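Local atomic coordinates of complement factor MASP-3 (Homo sapiens, PDB entry 3DEM), a protein that is a multidomain serine protease of the complement system that associates with mannan-binding lectin and ficolins through its calcium-binding CUB and EGF-like domains. Residues S148-F151 against G152-L155; E75-D78 against T79-T82. One frame throughout, in Å; residues are numbered along the deposited sequence.

Interaction 1. Residues S148-F151 against G152-L155; sequences SCRF and GYIL
A type II beta turn from Arg150 to Tyr153, in the last disulfide loop of the calcium-binding EGF-like domain, brings these two residues together. Tyr153 N donates to Arg150 O at 2.9 Å. This one backbone bond closes the turn. It is somewhat bent, with an N-H...O angle of 146°, and the donor is tilted from the carbonyl plane. Gly152 occupies the third position of the turn with a positive phi, as is usual for type II turns.

The side chains of Arg150 and Tyr153 run side by side in the same direction. The guanidinium and the phenol ring stand almost perpendicular, 83° apart. Arg150 NH1 comes to 3.6 Å from Tyr153 OH, a contact only. Nearer the backbone, Arg150 CB touches Tyr153 CD2 at 3.9 Å. The edge of the tyrosine ring faces the turn, with Arg150 O and Phe151 O near the ring plane.

The apolar side of the contact belongs to Cys149. Its CB packs on Tyr153 CB at 3.7 Å. With SG anti to its own carbonyl carbon (chi1 -60°), the residue reaches past Tyr153, and Cys149 SG meets Leu155 CD1 at 3.6 Å. The same sulfur forms the disulfide with Cys162.

The turn connects strand 144-148 to strand 154-155. Strand 154-155 pairs antiparallel with strand 162-163, and Tyr153 also touches Cys162. His136, just ahead of strand 137-141, packs edge-to-face with Tyr153. Phe151 stacks with His45 of the second subunit.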
loop_
_atom_site.group_PDB
_atom_site.type_symbol
_atom_site.label_atom_id
_atom_site.label_comp_id
_atom_site.label_asym_id
_atom_site.label_seq_id
_atom_site.Cartn_x
_atom_site.Cartn_y
_atom_site.Cartn_z
ATOM N N SER A 148 -12.395 -13.285 8.887
ATOM C CA SER A 148 -12.141 -14.565 9.541
ATOM C C SER A 148 -12.706 -14.512 10.961
ATOM O O SER A 148 -13.180 -13.464 11.408
ATOM C CB SER A 148 -10.646 -14.908 9.548
ATOM O OG SER A 148 -9.972 -14.261 10.613
ATOM N N CYS A 149 -12.655 -15.633 11.671
ATOM C CA CYS A 149 -13.312 -15.722 12.971
ATOM C C CYS A 149 -12.376 -16.090 14.108
ATOM O O CYS A 149 -11.298 -16.639 13.888
ATOM C CB CYS A 149 -14.470 -16.714 12.905
ATOM S SG CYS A 149 -15.709 -16.220 11.703
ATOM N N ARG A 150 -12.798 -15.779 15.329
ATOM C CA ARG A 150 -12.069 -16.209 16.511
ATOM C C ARG A 150 -12.047 -17.725 16.619
ATOM O O ARG A 150 -12.947 -18.418 16.125
ATOM C CB ARG A 150 -12.710 -15.662 17.784
ATOM C CG ARG A 150 -12.693 -14.156 17.936
ATOM C CD ARG A 150 -13.225 -13.776 19.314
ATOM N NE ARG A 150 -14.068 -12.585 19.255
ATOM C CZ ARG A 150 -15.299 -12.503 19.759
ATOM N NH1 ARG A 150 -15.846 -13.541 20.389
ATOM N NH2 ARG A 150 -15.978 -11.367 19.648
ATOM N N PHE A 151 -11.015 -18.220 17.291
ATOM C CA PHE A 151 -10.863 -19.628 17.598
ATOM C C PHE A 151 -12.151 -20.178 18.199
ATOM O O PHE A 151 -12.685 -19.627 19.164
ATOM C CB PHE A 151 -9.694 -19.801 18.572
ATOM C CG PHE A 151 -9.439 -21.218 18.973
ATOM C CD1 PHE A 151 -8.690 -22.055 18.169
ATOM C CD2 PHE A 151 -9.930 -21.704 20.170
ATOM C CE1 PHE A 151 -8.445 -23.362 18.549
ATOM C CE2 PHE A 151 -9.695 -23.011 20.555
ATOM C CZ PHE A 151 -8.950 -23.839 19.742
ATOM N N GLY A 152 -12.654 -21.263 17.622
ATOM C CA GLY A 152 -13.863 -21.893 18.133
ATOM C C GLY A 152 -15.104 -21.496 17.356
ATOM O O GLY A 152 -16.187 -22.023 17.598
ATOM N N TYR A 153 -14.945 -20.563 16.421
ATOM C CA TYR A 153 -16.056 -20.099 15.588
ATOM C C TYR A 153 -15.878 -20.506 14.130
ATOM O O TYR A 153 -14.775 -20.823 13.683
ATOM C CB TYR A 153 -16.184 -18.579 15.645
ATOM C CG TYR A 153 -16.695 -18.006 16.950
ATOM C CD1 TYR A 153 -18.007 -17.559 17.062
ATOM C CD2 TYR A 153 -15.862 -17.880 18.057
ATOM C CE1 TYR A 153 -18.476 -17.013 18.244
ATOM C CE2 TYR A 153 -16.323 -17.337 19.242
ATOM C CZ TYR A 153 -17.629 -16.903 19.328
ATOM O OH TYR A 153 -18.107 -16.367 20.498
ATOM N N ILE A 154 -16.976 -20.469 13.385
ATOM C CA ILE A 154 -16.972 -20.872 11.989
ATOM C C ILE A 154 -17.522 -19.733 11.137
ATOM O O ILE A 154 -18.600 -19.202 11.419
ATOM C CB ILE A 154 -17.826 -22.146 11.774
ATOM C CG1 ILE A 154 -17.274 -23.308 12.607
ATOM C CG2 ILE A 154 -17.880 -22.518 10.299
ATOM C CD1 ILE A 154 -18.257 -24.450 12.814
ATOM N N LEU A 155 -16.775 -19.349 10.106
ATOM C CA LEU A 155 -17.242 -18.325 9.175
ATOM C C LEU A 155 -18.479 -18.816 8.417
ATOM O O LEU A 155 -18.469 -19.891 7.805
ATOM C CB LEU A 155 -16.129 -17.927 8.200
ATOM C CG LEU A 155 -16.368 -16.646 7.390
ATOM C CD1 LEU A 155 -16.417 -15.425 8.299
ATOM C CD2 LEU A 155 -15.307 -16.460 6.307
#

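Interaction 2. Residues E75-D78 against T79-T82; sequences ETTD and TEQT
Glu80 folds back against Thr77 where residues 75-82 make a wide bend. This is the closer-packed part of the contact. Glu80 CG lies 3.3 Å from Thr77 O, and Glu80 CB follows at 3.7 Å from the same oxygen. Both are contacts of carbon with a carbonyl oxygen. The glutamate chain is bent at chi2 (-83°), which brings the carboxylate toward Thr77, and the two side chains pass at a slant. Glu80 OE2 stays 4.2 Å from Thr77 CG2, a light touch. The other oxygen, Glu80 OE1, is hydrogen-bonded to Ser50 OG, so the carboxylate is held from outside the bend. Thr77 OG1 is likewise engaged, with Arg74 NH1.

A second close approach lies at the mouth of the bend. The CA atoms of Glu75 and Thr82 are 5.9 Å apart. Thr82 presents its methyl group here: CG2 sits 3.6 Å from Glu75 N and 3.9 Å from Glu75 CA. Glu75 starts its side chain away from residues 79-82, and its OE2 accepts a hydrogen bond from Phe46 N.

The far end of the bend is loose. Asp78 and Thr79 are exposed. The Asp78 side chain leaves the backbone away from residues 79-82, though its CB still touches Thr79. Thr79 has a positive phi of 74°, and the chain reverses near this residue.

Backbone bonds of Glu75 with Phe46 and of Gln81 with Cys72 tie both arms to the domain. The arrangement is an irregular surface loop between strands 67-71 and 88-89, which lie in the two different sheets of a CUB beta sandwich.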
loop_
_atom_site.group_PDB
_atom_site.type_symbol
_atom_site.label_atom_id
_atom_site.label_comp_id
_atom_site.label_asym_id
_atom_site.label_seq_id
_atom_site.Cartn_x
_atom_site.Cartn_y
_atom_site.Cartn_z
ATOM N N GLU A 75 2.875 28.191 -9.385
ATOM C CA GLU A 75 3.399 27.719 -8.101
ATOM C C GLU A 75 4.358 28.721 -7.458
ATOM O O GLU A 75 4.447 28.804 -6.231
ATOM C CB GLU A 75 4.054 26.332 -8.244
ATOM C CG GLU A 75 5.071 26.211 -9.379
ATOM C CD GLU A 75 5.348 24.762 -9.780
ATOM O OE1 GLU A 75 5.169 23.858 -8.933
ATOM O OE2 GLU A 75 5.741 24.529 -10.945
ATOM N N THR A 76 5.059 29.486 -8.292
ATOM C CA THR A 76 5.956 30.538 -7.812
ATOM C C THR A 76 5.208 31.498 -6.887
ATOM O O THR A 76 5.430 31.504 -5.674
ATOM C CB THR A 76 6.562 31.353 -8.979
ATOM O OG1 THR A 76 6.712 30.518 -10.136
ATOM C CG2 THR A 76 7.914 31.941 -8.579
ATOM N N THR A 77 4.324 32.306 -7.471
ATOM C CA THR A 77 3.503 33.243 -6.708
ATOM C C THR A 77 2.641 32.477 -5.716
ATOM O O THR A 77 2.080 31.430 -6.049
ATOM C CB THR A 77 2.582 34.071 -7.626
ATOM O OG1 THR A 77 3.330 34.563 -8.746
ATOM C CG2 THR A 77 1.978 35.249 -6.861
ATOM N N ASP A 78 2.547 32.990 -4.493
ATOM C CA ASP A 78 1.771 32.312 -3.460
ATOM C C ASP A 78 0.527 33.113 -3.081
ATOM O O ASP A 78 0.375 34.268 -3.487
ATOM C CB ASP A 78 2.634 32.011 -2.234
ATOM C CG ASP A 78 2.233 30.718 -1.548
ATOM O OD1 ASP A 78 2.479 30.597 -0.328
ATOM O OD2 ASP A 78 1.673 29.826 -2.228
ATOM N N THR A 79 -0.346 32.494 -2.287
ATOM C CA THR A 79 -1.711 32.979 -2.106
ATOM C C THR A 79 -2.439 32.636 -3.402
ATOM O O THR A 79 -3.125 33.474 -3.993
ATOM C CB THR A 79 -1.770 34.502 -1.822
ATOM O OG1 THR A 79 -0.777 34.854 -0.850
ATOM C CG2 THR A 79 -3.149 34.912 -1.300
ATOM N N GLU A 80 -2.265 31.392 -3.842
ATOM C CA GLU A 80 -2.762 30.947 -5.142
ATOM C C GLU A 80 -3.537 29.628 -5.076
ATOM O O GLU A 80 -3.639 28.994 -4.016
ATOM C CB GLU A 80 -1.605 30.823 -6.135
ATOM C CG GLU A 80 -1.053 32.157 -6.614
ATOM C CD GLU A 80 -1.864 32.749 -7.749
ATOM O OE1 GLU A 80 -2.504 31.969 -8.485
ATOM O OE2 GLU A 80 -1.850 33.990 -7.915
ATOM N N GLN A 81 -4.075 29.232 -6.228
ATOM C CA GLN A 81 -4.967 28.082 -6.335
ATOM C C GLN A 81 -4.237 26.917 -6.989
ATOM O O GLN A 81 -4.848 26.070 -7.641
ATOM C CB GLN A 81 -6.190 28.456 -7.169
ATOM C CG GLN A 81 -6.440 29.958 -7.233
ATOM C CD GLN A 81 -7.725 30.318 -7.961
ATOM O OE1 GLN A 81 -7.741 31.224 -8.799
ATOM N NE2 GLN A 81 -8.809 29.607 -7.644
ATOM N N THR A 82 -2.921 26.889 -6.813
ATOM C CA THR A 82 -2.097 25.814 -7.337
ATOM C C THR A 82 -2.190 24.593 -6.426
ATOM O O THR A 82 -2.564 24.713 -5.259
ATOM C CB THR A 82 -0.634 26.259 -7.459
ATOM O OG1 THR A 82 -0.164 26.696 -6.179
ATOM C CG2 THR A 82 -0.519 27.406 -8.442
#

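Interactions 1 and 2 belong to different domains. Residues 75-82 form a loop of the first CUB domain, and residues 148-155 a turn of the EGF-like domain that follows it. Their centres are 54 Å apart and their nearest atoms about 42 Å, so they do not touch. They lie on opposite sides of the chain's centre. Each is about 13 Å from a bound calcium ion, measured from the side chain of Glu80 in interaction 2 and of Tyr153 in interaction 1. Neither supplies a calcium ligand. Interaction 1 is also near a bound sugar, about 7 Å from the Leu155 side chain, and reaches the second subunit.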